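Local coordinates for protein sphingomyelinase C (Streptomyces griseocarneus, PDB 7CNE) that belongs to the DNase I-like endonuclease/exonuclease/phosphatase family and folds as a single chain built round two mixed beta sheets, at residues A[214-219]-A[259-264]; A[73-78]-A[111-116]; A[14-19]-A[288-293]; A[120-125]-A[150-155]; A[228-233]-A[241-246]. All coordinates share one frame; numbering follows the deposited sequence.

Interaction 1: A[214-219]-A[259-264]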
# COMPACT_ATOMS: atom_id res chain seq x y z
N ALA A 214 14.84 -7.04 -5.28
CA ALA A 214 15.96 -6.19 -5.68
C ALA A 214 15.76 -4.78 -5.14
O ALA A 214 14.65 -4.24 -5.23
CB ALA A 214 16.11 -6.16 -7.19
N PRO A 215 16.78 -4.16 -4.55
CA PRO A 215 16.63 -2.75 -4.16
C PRO A 215 16.43 -1.90 -5.40
O PRO A 215 16.86 -2.26 -6.49
CB PRO A 215 17.95 -2.43 -3.45
CG PRO A 215 18.92 -3.39 -4.03
CD PRO A 215 18.14 -4.66 -4.29
N ALA A 216 15.72 -0.79 -5.23
CA ALA A 216 15.67 0.19 -6.30
C ALA A 216 17.08 0.68 -6.58
O ALA A 216 17.93 0.71 -5.69
CB ALA A 216 14.74 1.35 -5.92
N ASP A 217 17.33 1.05 -7.84
CA ASP A 217 18.62 1.65 -8.16
C ASP A 217 18.79 2.99 -7.46
O ASP A 217 19.91 3.40 -7.17
CB ASP A 217 18.76 1.78 -9.67
CG ASP A 217 18.78 0.43 -10.37
OD1 ASP A 217 19.71 -0.35 -10.09
OD2 ASP A 217 17.86 0.14 -11.16
N SER A 218 17.68 3.69 -7.17
CA SER A 218 17.77 4.91 -6.39
C SER A 218 16.46 5.12 -5.66
O SER A 218 15.39 4.78 -6.17
CB SER A 218 18.12 6.14 -7.25
OG SER A 218 17.15 6.39 -8.24
N ARG A 219 16.56 5.65 -4.45
CA ARG A 219 15.41 6.10 -3.68
C ARG A 219 15.57 7.60 -3.50
O ARG A 219 16.49 8.06 -2.81
CB ARG A 219 15.30 5.36 -2.34
CG ARG A 219 13.97 5.62 -1.62
CD ARG A 219 13.78 4.76 -0.35
NE ARG A 219 12.57 5.16 0.35
CZ ARG A 219 11.35 4.70 0.07
NH1 ARG A 219 11.17 3.79 -0.88
NH2 ARG A 219 10.30 5.15 0.77
N ALA A 259 15.96 -0.89 -16.20
CA ALA A 259 17.16 -0.35 -15.58
C ALA A 259 16.86 1.00 -14.95
O ALA A 259 15.94 1.72 -15.36
CB ALA A 259 18.28 -0.22 -16.61
N GLY A 260 17.64 1.34 -13.93
CA GLY A 260 17.47 2.63 -13.29
C GLY A 260 16.12 2.78 -12.62
O GLY A 260 15.51 3.85 -12.68
N TRP A 261 15.66 1.72 -11.96
CA TRP A 261 14.38 1.76 -11.27
C TRP A 261 14.47 2.65 -10.04
O TRP A 261 15.39 2.50 -9.22
CB TRP A 261 13.97 0.35 -10.87
CG TRP A 261 12.62 0.25 -10.25
CD1 TRP A 261 12.34 0.04 -8.93
CD2 TRP A 261 11.37 0.34 -10.93
NE1 TRP A 261 10.97 0.00 -8.75
CE2 TRP A 261 10.35 0.18 -9.96
CE3 TRP A 261 11.00 0.55 -12.27
CZ2 TRP A 261 9.00 0.22 -10.28
CZ3 TRP A 261 9.67 0.58 -12.59
CH2 TRP A 261 8.68 0.42 -11.60
N ARG A 262 13.52 3.56 -9.90
CA ARG A 262 13.52 4.55 -8.83
C ARG A 262 12.24 4.45 -7.99
O ARG A 262 11.17 4.11 -8.51
CB ARG A 262 13.67 5.97 -9.42
CG ARG A 262 13.56 7.12 -8.42
CD ARG A 262 13.98 8.45 -9.07
NE ARG A 262 15.42 8.49 -9.31
CZ ARG A 262 16.10 9.58 -9.65
NH1 ARG A 262 15.48 10.74 -9.81
NH2 ARG A 262 17.41 9.50 -9.83
N ASN A 263 12.36 4.72 -6.69
CA ASN A 263 11.23 5.07 -5.83
C ASN A 263 11.42 6.53 -5.42
O ASN A 263 12.44 6.86 -4.81
CB ASN A 263 11.16 4.21 -4.56
CG ASN A 263 10.70 2.76 -4.80
OD1 ASN A 263 10.45 2.03 -3.84
ND2 ASN A 263 10.60 2.34 -6.06
N THR A 264 10.45 7.39 -5.72
CA THR A 264 10.51 8.79 -5.33
C THR A 264 9.44 9.09 -4.28
O THR A 264 8.24 8.87 -4.54
CB THR A 264 10.35 9.72 -6.53
OG1 THR A 264 11.36 9.40 -7.50
CG2 THR A 264 10.50 11.17 -6.11
O HOH W 1 17.57 5.28 -10.70
O HOH W 2 13.08 2.12 -2.47
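S218 and R219 pair with R262 and N263 as parallel neighbours at the margin of the seven-stranded sheet, where strand 218-221 is outermost and strand 261-265 lies next to it. The ladder starts at W261 O, which accepts S218 N at 3.3 Å and, more weakly, D217 N. It continues through N263 N, which reaches S218 O at 3.1 Å within the carbonyl plane. Just ahead of the strand, the D217 carboxylate reaches the first residues of the partner, and OD2 takes W261 N at 2.8 Å on its anti lone pair. The methyl of A216 adds an apolar touch, CB lying 4.1 Å from W261 CD1, while the indole NE1 is bonded to V249 O.

S218 OG stands between its own backbone N and carbonyl carbon (chi1 61°) and receives R262 NE at 2.9 Å, the hydroxyl oxygen lying 17° out of the guanidinium plane. A water 2.7 Å from S218 OG also makes a weak bond to G260 O. On the face carrying R219 and N263, the guanidinium and amide planes are turned 69° apart, and a second water accepts from R219 NH1 and donates to N263 OD1. The stronger ties of these groups lie outside the pair: R219 forms a salt bridge with D245, just before strand 247-251, and N263 OD1 accepts from V249 N in that strand of the second sheet. The arrangement is a parallel edge pair in a DNase I-like alpha/beta sandwich, its R219/N263 face turned toward the second sheet.

Interaction 2: A[73-78]-A[111-116]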
# COMPACT_ATOMS: atom_id res chain seq x y z
N TYR A 73 -9.40 -0.78 -14.41
CA TYR A 73 -9.34 -2.18 -14.00
C TYR A 73 -8.90 -2.23 -12.55
O TYR A 73 -7.79 -1.78 -12.21
CB TYR A 73 -8.40 -2.95 -14.93
CG TYR A 73 -8.76 -2.74 -16.40
CD1 TYR A 73 -9.77 -3.48 -16.99
CD2 TYR A 73 -8.08 -1.81 -17.19
CE1 TYR A 73 -10.12 -3.31 -18.32
CE2 TYR A 73 -8.41 -1.62 -18.54
CZ TYR A 73 -9.43 -2.38 -19.09
OH TYR A 73 -9.80 -2.22 -20.41
N GLN A 74 -9.77 -2.74 -11.68
CA GLN A 74 -9.54 -2.60 -10.25
C GLN A 74 -9.87 -3.89 -9.51
O GLN A 74 -10.72 -4.67 -9.93
CB GLN A 74 -10.38 -1.44 -9.68
CG GLN A 74 -10.34 -0.15 -10.50
CD GLN A 74 -11.12 0.97 -9.83
OE1 GLN A 74 -11.82 0.73 -8.86
NE2 GLN A 74 -10.97 2.20 -10.33
N THR A 75 -9.17 -4.10 -8.38
CA THR A 75 -9.53 -5.17 -7.47
C THR A 75 -10.52 -4.66 -6.44
O THR A 75 -10.60 -3.45 -6.20
CB THR A 75 -8.29 -5.71 -6.75
OG1 THR A 75 -7.88 -4.76 -5.75
CG2 THR A 75 -7.17 -5.95 -7.74
N PRO A 76 -11.25 -5.55 -5.77
CA PRO A 76 -11.92 -5.16 -4.52
C PRO A 76 -10.89 -4.74 -3.48
O PRO A 76 -9.67 -4.87 -3.65
CB PRO A 76 -12.66 -6.43 -4.09
CG PRO A 76 -12.73 -7.30 -5.33
CD PRO A 76 -11.47 -6.97 -6.10
N VAL A 77 -11.39 -4.22 -2.37
CA VAL A 77 -10.54 -4.02 -1.20
C VAL A 77 -10.27 -5.38 -0.57
O VAL A 77 -11.21 -6.14 -0.30
CB VAL A 77 -11.19 -3.06 -0.20
CG1 VAL A 77 -10.31 -2.90 1.04
CG2 VAL A 77 -11.45 -1.70 -0.86
N VAL A 78 -8.99 -5.69 -0.35
CA VAL A 78 -8.61 -7.00 0.19
C VAL A 78 -9.32 -7.23 1.52
O VAL A 78 -9.33 -6.36 2.40
CB VAL A 78 -7.09 -7.08 0.38
CG1 VAL A 78 -6.72 -8.23 1.32
CG2 VAL A 78 -6.38 -7.22 -0.97
N VAL A 111 -5.70 -9.50 -16.00
CA VAL A 111 -5.89 -10.86 -16.49
C VAL A 111 -6.33 -11.78 -15.36
O VAL A 111 -7.12 -12.70 -15.57
CB VAL A 111 -4.58 -11.36 -17.16
CG1 VAL A 111 -4.68 -12.83 -17.55
CG2 VAL A 111 -4.24 -10.49 -18.38
N ARG A 112 -5.81 -11.55 -14.16
CA ARG A 112 -6.16 -12.35 -12.99
C ARG A 112 -6.00 -11.48 -11.75
O ARG A 112 -5.09 -10.65 -11.70
CB ARG A 112 -5.28 -13.60 -12.88
CG ARG A 112 -5.62 -14.46 -11.66
CD ARG A 112 -5.20 -15.89 -11.84
NE ARG A 112 -5.62 -16.73 -10.72
CZ ARG A 112 -6.68 -17.53 -10.75
NH1 ARG A 112 -7.44 -17.60 -11.83
NH2 ARG A 112 -6.98 -18.27 -9.69
N LYS A 113 -6.87 -11.69 -10.76
CA LYS A 113 -6.75 -11.01 -9.48
C LYS A 113 -7.12 -11.97 -8.36
O LYS A 113 -8.15 -12.64 -8.42
CB LYS A 113 -7.61 -9.74 -9.43
CG LYS A 113 -9.06 -9.91 -9.89
CD LYS A 113 -9.80 -8.57 -9.82
CE LYS A 113 -11.22 -8.69 -10.35
NZ LYS A 113 -11.21 -8.82 -11.84
N GLU A 114 -6.25 -12.06 -7.35
CA GLU A 114 -6.53 -12.87 -6.17
C GLU A 114 -6.14 -12.09 -4.93
O GLU A 114 -5.38 -11.12 -4.98
CB GLU A 114 -5.75 -14.20 -6.13
CG GLU A 114 -5.51 -14.86 -7.46
CD GLU A 114 -4.71 -16.14 -7.31
OE1 GLU A 114 -4.42 -16.55 -6.16
OE2 GLU A 114 -4.39 -16.75 -8.35
N GLN A 115 -6.65 -12.55 -3.79
CA GLN A 115 -6.25 -12.01 -2.50
C GLN A 115 -5.77 -13.16 -1.63
O GLN A 115 -6.20 -14.31 -1.78
CB GLN A 115 -7.42 -11.26 -1.83
CG GLN A 115 -8.57 -12.16 -1.41
CD GLN A 115 -9.64 -11.42 -0.65
OE1 GLN A 115 -9.45 -10.29 -0.19
NE2 GLN A 115 -10.79 -12.07 -0.49
N VAL A 116 -4.85 -12.84 -0.73
CA VAL A 116 -4.35 -13.79 0.25
C VAL A 116 -4.27 -13.05 1.57
O VAL A 116 -3.65 -11.98 1.65
CB VAL A 116 -2.97 -14.37 -0.15
CG1 VAL A 116 -2.46 -15.35 0.90
CG2 VAL A 116 -3.02 -15.02 -1.55
O HOH W 3 -10.57 -6.43 -12.89
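T75 and V78 lie against K113 and Q115 where the end strand of one sheet, 73-74, and the chain just after it meet strand 110-117 of the other. The touching parts run only 15° apart, yet no hydrogen bond joins them directly.

Van der Waals contact is made mainly by the aliphatic part of K113. Its CB lies 4.2 Å from T75 CG2 as the two side chains slide past each other in opposite directions, and its CD comes within 4.1 Å of T75 CA and 4.4 Å of P76 CD. At the other end a polar atom touches apolar ones, Q115 OE1 resting 3.4 Å from V78 CA and 3.7 Å from V78 CG1.

Polar links are indirect. K113 NZ donates to a water at 2.7 Å, and that water gives a weak bond to Q74 O. T75 OG1 stays on its own side, donating to P76 O at 2.8 Å and accepting from V104 N. Q115 OE1 accepts from G79 N, while NE2 is held by T88 OG1 and S81 O.

Strand 110-117 and the chain leaving strand 73-74 therefore meet here through van der Waals contact, with the amide of Q115 fixed by residues flanking the interface and the ammonium of K113 bridged through water.

Interaction 3: A[14-19]-A[288-293]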
# COMPACT_ATOMS: atom_id res chain seq x y z
N THR A 14 2.33 3.93 -4.87
CA THR A 14 1.82 3.32 -3.65
C THR A 14 1.50 4.45 -2.68
O THR A 14 2.29 5.38 -2.53
CB THR A 14 2.79 2.28 -3.05
OG1 THR A 14 2.22 1.73 -1.86
CG2 THR A 14 4.17 2.86 -2.72
N TYR A 15 0.33 4.37 -2.04
CA TYR A 15 -0.15 5.46 -1.19
C TYR A 15 -1.04 4.93 -0.08
O TYR A 15 -2.07 4.30 -0.34
CB TYR A 15 -0.93 6.49 -2.02
CG TYR A 15 -1.29 7.74 -1.25
CD1 TYR A 15 -0.34 8.44 -0.50
CD2 TYR A 15 -2.60 8.24 -1.27
CE1 TYR A 15 -0.68 9.61 0.19
CE2 TYR A 15 -2.94 9.39 -0.59
CZ TYR A 15 -1.99 10.07 0.14
OH TYR A 15 -2.37 11.22 0.81
N ASN A 16 -0.65 5.21 1.16
CA ASN A 16 -1.47 4.88 2.32
C ASN A 16 -2.44 6.03 2.54
O ASN A 16 -2.03 7.13 2.90
CB ASN A 16 -0.58 4.65 3.55
CG ASN A 16 -1.37 4.23 4.79
OD1 ASN A 16 -2.46 4.75 5.05
ND2 ASN A 16 -0.81 3.30 5.57
N THR A 17 -3.74 5.76 2.36
CA THR A 17 -4.76 6.80 2.31
C THR A 17 -5.32 7.21 3.67
O THR A 17 -6.02 8.22 3.74
CB THR A 17 -5.95 6.35 1.46
OG1 THR A 17 -6.59 5.24 2.09
CG2 THR A 17 -5.50 5.97 0.05
N PHE A 18 -5.07 6.45 4.73
CA PHE A 18 -5.59 6.76 6.07
C PHE A 18 -7.10 7.03 6.03
O PHE A 18 -7.60 8.05 6.53
CB PHE A 18 -4.83 7.93 6.68
CG PHE A 18 -5.18 8.20 8.12
CD1 PHE A 18 -5.12 7.17 9.06
CD2 PHE A 18 -5.56 9.46 8.54
CE1 PHE A 18 -5.43 7.41 10.39
CE2 PHE A 18 -5.87 9.71 9.88
CZ PHE A 18 -5.81 8.68 10.80
N LEU A 19 -7.84 6.12 5.40
CA LEU A 19 -9.30 6.25 5.33
C LEU A 19 -9.94 5.25 6.28
O LEU A 19 -10.53 4.24 5.89
CB LEU A 19 -9.79 6.05 3.90
CG LEU A 19 -9.38 7.14 2.91
CD1 LEU A 19 -9.79 6.71 1.50
CD2 LEU A 19 -9.99 8.49 3.29
N SER A 288 -3.02 12.49 3.94
CA SER A 288 -2.84 11.32 4.79
C SER A 288 -1.57 11.53 5.59
O SER A 288 -0.87 12.53 5.42
CB SER A 288 -2.82 10.02 3.98
OG SER A 288 -1.56 9.80 3.39
N GLY A 289 -1.28 10.58 6.48
CA GLY A 289 -0.06 10.65 7.26
C GLY A 289 1.18 10.21 6.53
O GLY A 289 2.29 10.46 7.01
N HIS A 290 1.02 9.57 5.37
CA HIS A 290 2.14 9.15 4.53
C HIS A 290 2.30 10.11 3.35
O HIS A 290 1.37 10.83 2.97
CB HIS A 290 1.92 7.72 4.01
CG HIS A 290 2.05 6.66 5.06
ND1 HIS A 290 3.06 5.72 5.04
CD2 HIS A 290 1.29 6.37 6.14
CE1 HIS A 290 2.93 4.91 6.07
NE2 HIS A 290 1.87 5.28 6.76
N TYR A 291 3.46 10.10 2.79
CA TYR A 291 3.62 10.68 1.48
C TYR A 291 3.51 9.59 0.41
O TYR A 291 3.94 8.45 0.62
CB TYR A 291 4.98 11.37 1.35
CG TYR A 291 5.12 12.58 2.26
CD1 TYR A 291 4.12 13.56 2.31
CD2 TYR A 291 6.24 12.74 3.07
CE1 TYR A 291 4.25 14.67 3.15
CE2 TYR A 291 6.38 13.84 3.90
CZ TYR A 291 5.38 14.80 3.94
OH TYR A 291 5.53 15.89 4.77
N PRO A 292 2.95 9.93 -0.75
CA PRO A 292 2.94 8.98 -1.87
C PRO A 292 4.36 8.67 -2.33
O PRO A 292 5.27 9.50 -2.27
CB PRO A 292 2.16 9.73 -2.95
CG PRO A 292 2.40 11.19 -2.64
CD PRO A 292 2.37 11.23 -1.13
N VAL A 293 4.55 7.44 -2.78
CA VAL A 293 5.79 7.00 -3.39
C VAL A 293 5.49 6.62 -4.83
O VAL A 293 4.61 5.79 -5.09
CB VAL A 293 6.42 5.82 -2.63
CG1 VAL A 293 7.56 5.20 -3.44
CG2 VAL A 293 6.89 6.28 -1.26
O HOH W 4 -0.52 12.60 2.10
O HOH W 5 2.17 6.11 1.11
O HOH W 6 -1.49 7.57 6.02
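Strand 12-19, in the interior of the seven-stranded sheet of this DNase I-like fold, pairs antiparallel with the start of strand 293-297 at T14 and V293, and the loop before that strand runs beside Y15 and N16 toward a bound succinic acid. T14 N gives to V293 O at 3.0 Å, and V293 N returns to T14 O at 3.1 Å, a hydrogen-bonded pair whose side chains lie side by side, T14 CG2 being 3.7 Å from V293 CB. Y15 comes in alongside P292, its CE1 3.7 Å from P292 CD, with H290 O near the plane of the phenol ring.

In N16, CG is anti to the backbone N (chi1 -177°), beside the H290 ring, and the amide stacks on the imidazole, the planes 9° apart, while CB makes a CH-pi contact 3.8 Å from the ring centroid. The tips have further partners: N16 ND2 donates to D194 and E53, H290 ND1 is bonded to D247, and H290 NE2 meets the succinic acid. N16 OD1 also closes an Asx turn by accepting F18 N. S288 OG donates to N16 O at 2.8 Å, nearly along the C=O axis, and takes H290 N in an ST turn. Between these bonds and the T14-V293 pair, one water accepts from N16 N at 3.0 Å and donates to Y291 O at 3.0 Å.

Interaction 4: A[120-125]-A[150-155]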
# COMPACT_ATOMS: atom_id res chain seq x y z
N ASP A 120 0.40 -14.76 9.37
CA ASP A 120 1.11 -14.30 10.56
C ASP A 120 0.84 -12.82 10.78
O ASP A 120 1.00 -12.01 9.85
CB ASP A 120 2.62 -14.53 10.42
CG ASP A 120 2.97 -15.99 10.19
OD1 ASP A 120 2.99 -16.42 9.02
OD2 ASP A 120 3.25 -16.70 11.18
N ALA A 121 0.46 -12.46 12.01
CA ALA A 121 0.21 -11.07 12.37
C ALA A 121 0.03 -11.00 13.88
O ALA A 121 -0.26 -12.00 14.53
CB ALA A 121 -1.02 -10.50 11.66
N CYS A 122 0.21 -9.79 14.43
CA CYS A 122 0.10 -9.57 15.87
C CYS A 122 -0.63 -8.26 16.14
O CYS A 122 -0.83 -7.44 15.24
CB CYS A 122 1.47 -9.57 16.56
SG CYS A 122 2.66 -8.31 15.96
N GLY A 123 -1.01 -8.08 17.40
CA GLY A 123 -1.73 -6.88 17.79
C GLY A 123 -3.01 -6.73 17.01
O GLY A 123 -3.70 -7.71 16.72
N ALA A 124 -3.31 -5.49 16.61
CA ALA A 124 -4.55 -5.20 15.91
C ALA A 124 -4.60 -5.86 14.54
O ALA A 124 -5.69 -6.23 14.07
CB ALA A 124 -4.72 -3.69 15.75
N ASP A 125 -3.45 -6.00 13.87
CA ASP A 125 -3.43 -6.56 12.53
C ASP A 125 -3.99 -7.99 12.49
O ASP A 125 -4.58 -8.40 11.49
CB ASP A 125 -2.01 -6.55 11.97
CG ASP A 125 -1.39 -5.16 11.94
OD1 ASP A 125 -1.50 -4.41 12.95
OD2 ASP A 125 -0.77 -4.84 10.90
N HIS A 150 -0.14 -4.16 2.63
CA HIS A 150 0.11 -3.31 3.79
C HIS A 150 0.57 -4.27 4.88
O HIS A 150 -0.23 -5.04 5.40
CB HIS A 150 -1.17 -2.56 4.20
CG HIS A 150 -0.98 -1.59 5.32
ND1 HIS A 150 -2.04 -0.97 5.95
CD2 HIS A 150 0.14 -1.12 5.92
CE1 HIS A 150 -1.58 -0.18 6.90
NE2 HIS A 150 -0.26 -0.24 6.89
N ALA A 151 1.86 -4.26 5.18
CA ALA A 151 2.44 -5.26 6.08
C ALA A 151 2.23 -4.88 7.55
O ALA A 151 1.76 -3.79 7.89
CB ALA A 151 3.94 -5.44 5.78
N GLN A 152 2.58 -5.82 8.43
CA GLN A 152 2.32 -5.70 9.86
C GLN A 152 2.82 -4.38 10.44
O GLN A 152 3.98 -4.00 10.26
CB GLN A 152 2.99 -6.87 10.59
CG GLN A 152 3.02 -6.74 12.12
CD GLN A 152 1.66 -6.95 12.73
OE1 GLN A 152 0.99 -7.93 12.41
NE2 GLN A 152 1.24 -6.04 13.61
N SER A 153 1.95 -3.68 11.17
CA SER A 153 2.35 -2.43 11.80
C SER A 153 3.04 -2.71 13.14
O SER A 153 2.93 -3.79 13.72
CB SER A 153 1.13 -1.53 12.03
OG SER A 153 0.23 -2.12 12.96
N THR A 154 3.79 -1.71 13.61
CA THR A 154 4.48 -1.82 14.90
C THR A 154 3.50 -1.42 15.99
O THR A 154 3.48 -0.29 16.49
CB THR A 154 5.75 -0.98 14.88
OG1 THR A 154 6.61 -1.48 13.85
CG2 THR A 154 6.49 -1.08 16.22
N ASP A 155 2.67 -2.39 16.38
CA ASP A 155 1.43 -2.15 17.12
C ASP A 155 1.59 -2.39 18.62
O ASP A 155 2.39 -3.22 19.06
CB ASP A 155 0.31 -3.05 16.60
CG ASP A 155 -1.01 -2.78 17.29
OD1 ASP A 155 -1.58 -1.70 17.03
OD2 ASP A 155 -1.45 -3.61 18.12
O HOH W 7 -0.80 -3.07 8.84
O HOH W 8 -0.54 -6.85 8.30
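Q152 lays its carboxamide across the carboxylate of D125, the two planes 34° apart, and its end reaches on to the backbone of C122. The bend at chi2 (73°) places CD toward that backbone, which the amide grips at two points: OE1 accepts C122 N at 2.9 Å, and NE2 donates to C122 O at 3.0 Å. In both bonds the donor lies above the plane of the accepting carbonyl. NE2 also donates to S153 O at 2.8 Å, this time in the carbonyl plane and on a lone pair, so the rotation of the amide is well defined.

D125 answers with both oxygens. Its OD1 receives S153 OG at 2.9 Å on the syn lone pair, while OD2 takes S153 N at 3.0 Å from above the carboxylate plane. A water donates to D125 OD2 at 2.7 Å and to A151 O as well, sitting over the centre of the H150 ring. At the far end D155 OD2 accepts A124 N at 3.0 Å, again from well above its plane, and G157 N as its other partner; the same oxygen lies 3.3 Å from G123 CA.

A covalent tie runs beside these bonds, since C122 forms a disulfide with C158. H150 NE2 meets a bound succinic acid, and D125 O meets a HEPES molecule. Two loops, following strands 110-117 and 142-150, which strand 131-139 separates in the six-stranded sheet, are thus joined mainly by side-chain-to-backbone bonds in a DNase I-like alpha/beta sandwich, beside bound molecules consistent with a surface pocket.

Interaction 5: A[228-233]-A[241-246]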
# COMPACT_ATOMS: atom_id res chain seq x y z
N THR A 228 6.81 12.16 10.76
CA THR A 228 6.15 12.62 11.98
C THR A 228 6.47 14.07 12.34
O THR A 228 5.91 14.59 13.31
CB THR A 228 6.54 11.70 13.13
OG1 THR A 228 7.97 11.65 13.22
CG2 THR A 228 6.02 10.29 12.87
N LYS A 229 7.35 14.74 11.60
CA LYS A 229 7.61 16.15 11.85
C LYS A 229 6.94 17.06 10.82
O LYS A 229 6.18 17.96 11.20
CB LYS A 229 9.12 16.41 11.89
CG LYS A 229 9.49 17.89 12.04
CD LYS A 229 10.98 18.12 11.80
CE LYS A 229 11.43 19.47 12.37
NZ LYS A 229 10.51 20.57 11.96
N GLU A 230 7.16 16.81 9.52
CA GLU A 230 6.69 17.68 8.45
C GLU A 230 5.30 17.33 7.92
O GLU A 230 4.67 18.18 7.28
CB GLU A 230 7.67 17.66 7.28
CG GLU A 230 9.04 18.24 7.62
CD GLU A 230 9.97 18.32 6.41
OE1 GLU A 230 9.50 18.60 5.29
OE2 GLU A 230 11.19 18.10 6.60
N ASN A 231 4.81 16.11 8.14
CA ASN A 231 3.47 15.75 7.69
C ASN A 231 2.49 16.08 8.82
O ASN A 231 2.65 15.60 9.94
CB ASN A 231 3.41 14.27 7.30
CG ASN A 231 2.02 13.84 6.85
OD1 ASN A 231 1.09 13.80 7.65
ND2 ASN A 231 1.86 13.54 5.56
N SER A 232 1.48 16.89 8.50
CA SER A 232 0.61 17.44 9.55
C SER A 232 -0.26 16.37 10.22
O SER A 232 -0.53 16.47 11.42
CB SER A 232 -0.26 18.56 8.98
OG SER A 232 -1.16 18.09 8.00
N ILE A 233 -0.68 15.34 9.48
CA ILE A 233 -1.44 14.25 10.09
C ILE A 233 -0.52 13.36 10.94
O ILE A 233 -0.85 13.01 12.08
CB ILE A 233 -2.18 13.43 9.02
CG1 ILE A 233 -3.27 14.27 8.37
CG2 ILE A 233 -2.77 12.14 9.65
CD1 ILE A 233 -3.98 13.59 7.21
N ASP A 241 7.23 10.39 17.99
CA ASP A 241 7.87 9.23 17.38
C ASP A 241 8.80 9.65 16.25
O ASP A 241 8.61 10.71 15.63
CB ASP A 241 6.80 8.26 16.86
CG ASP A 241 6.04 7.59 17.99
OD1 ASP A 241 6.63 6.72 18.67
OD2 ASP A 241 4.86 7.94 18.22
N PRO A 242 9.83 8.85 15.97
CA PRO A 242 10.81 9.26 14.96
C PRO A 242 10.21 9.23 13.56
O PRO A 242 9.25 8.50 13.29
CB PRO A 242 11.93 8.22 15.11
CG PRO A 242 11.22 7.00 15.59
CD PRO A 242 10.10 7.50 16.48
N ARG A 243 10.79 10.03 12.68
CA ARG A 243 10.43 9.97 11.27
C ARG A 243 10.98 8.69 10.66
O ARG A 243 12.12 8.30 10.94
CB ARG A 243 11.00 11.20 10.55
CG ARG A 243 10.82 12.48 11.38
CD ARG A 243 11.85 13.52 11.01
NE ARG A 243 11.57 14.11 9.72
CZ ARG A 243 12.06 15.28 9.31
NH1 ARG A 243 12.87 15.97 10.11
NH2 ARG A 243 11.75 15.74 8.10
N GLU A 244 10.17 8.01 9.85
CA GLU A 244 10.64 6.82 9.15
C GLU A 244 10.13 6.82 7.71
O GLU A 244 9.46 7.74 7.25
CB GLU A 244 10.28 5.52 9.88
CG GLU A 244 10.26 5.62 11.40
CD GLU A 244 10.03 4.29 12.11
OE1 GLU A 244 9.35 3.41 11.56
OE2 GLU A 244 10.57 4.14 13.23
N ASP A 245 10.49 5.76 6.99
CA ASP A 245 10.44 5.75 5.53
C ASP A 245 10.02 4.34 5.12
O ASP A 245 10.86 3.45 5.03
CB ASP A 245 11.81 6.12 4.97
CG ASP A 245 11.78 6.35 3.49
OD1 ASP A 245 10.75 6.84 2.99
OD2 ASP A 245 12.80 6.03 2.83
N LEU A 246 8.71 4.17 4.85
CA LEU A 246 8.07 2.87 4.95
C LEU A 246 7.49 2.29 3.66
O LEU A 246 7.05 1.14 3.67
CB LEU A 246 6.93 2.93 5.98
CG LEU A 246 7.29 3.47 7.37
CD1 LEU A 246 6.06 3.53 8.29
CD2 LEU A 246 8.36 2.58 7.95
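R243 reaches past T228, K229 and E230, joining the chain before and after helix 232-237 at the surface; the N-cap of that helix is N231. The side chain starts beside T228: R243 CB lies 4.1 Å from T228 OG1, and CG closes to 3.5 Å from the same oxygen. CD then passes K229, 4.1 Å from its CB, and a bend at chi3 (73°) turns NE to 4.0 Å from K229 CB. K229 CB stands over one face of the guanidinium, offset toward the rim, and K229 CD comes 3.3 Å from R243 NH1. The lysine tip leads away, leaving the aliphatic part of the chain to cross the arginine.

At the far end R243 NH2 forms a salt bridge with E230 OE2 at 2.9 Å, a weak hydrogen bond by angle, the carboxylate lying at the edge of the guanidinium with its plane turned 66° from it. The stronger partner of NH2 is D227, and E230 OE1 accepts from Q267. Nearer the backbone a shorter bond joins the segments: T228 OG1 donates to D241 O at 2.7 Å, tilted 34° from the carbonyl plane.

How the interactions relate
Interactions 1, 2 and 3 all reach the seven-stranded sheet: interaction 3 lies in its interior, while interactions 1 and 2 involve its two outermost strands, with centres 26 Å apart. Interaction 2 also reaches the six-stranded sheet, and interaction 4 follows two of that sheet's strands. Along the chain, the contact of 14-19 with 288-293 encloses the others; interactions 2 and 4 come in succession, and interaction 1 spans interaction 5. Interaction 3 touches interactions 1, 4 and 5, and R219 and D245 join interactions 1 and 5. Interactions 3 and 4, centres 17 Å apart, both meet bound succinic acid, through H290 and H150, so loops attached to both sheets converge where it is bound.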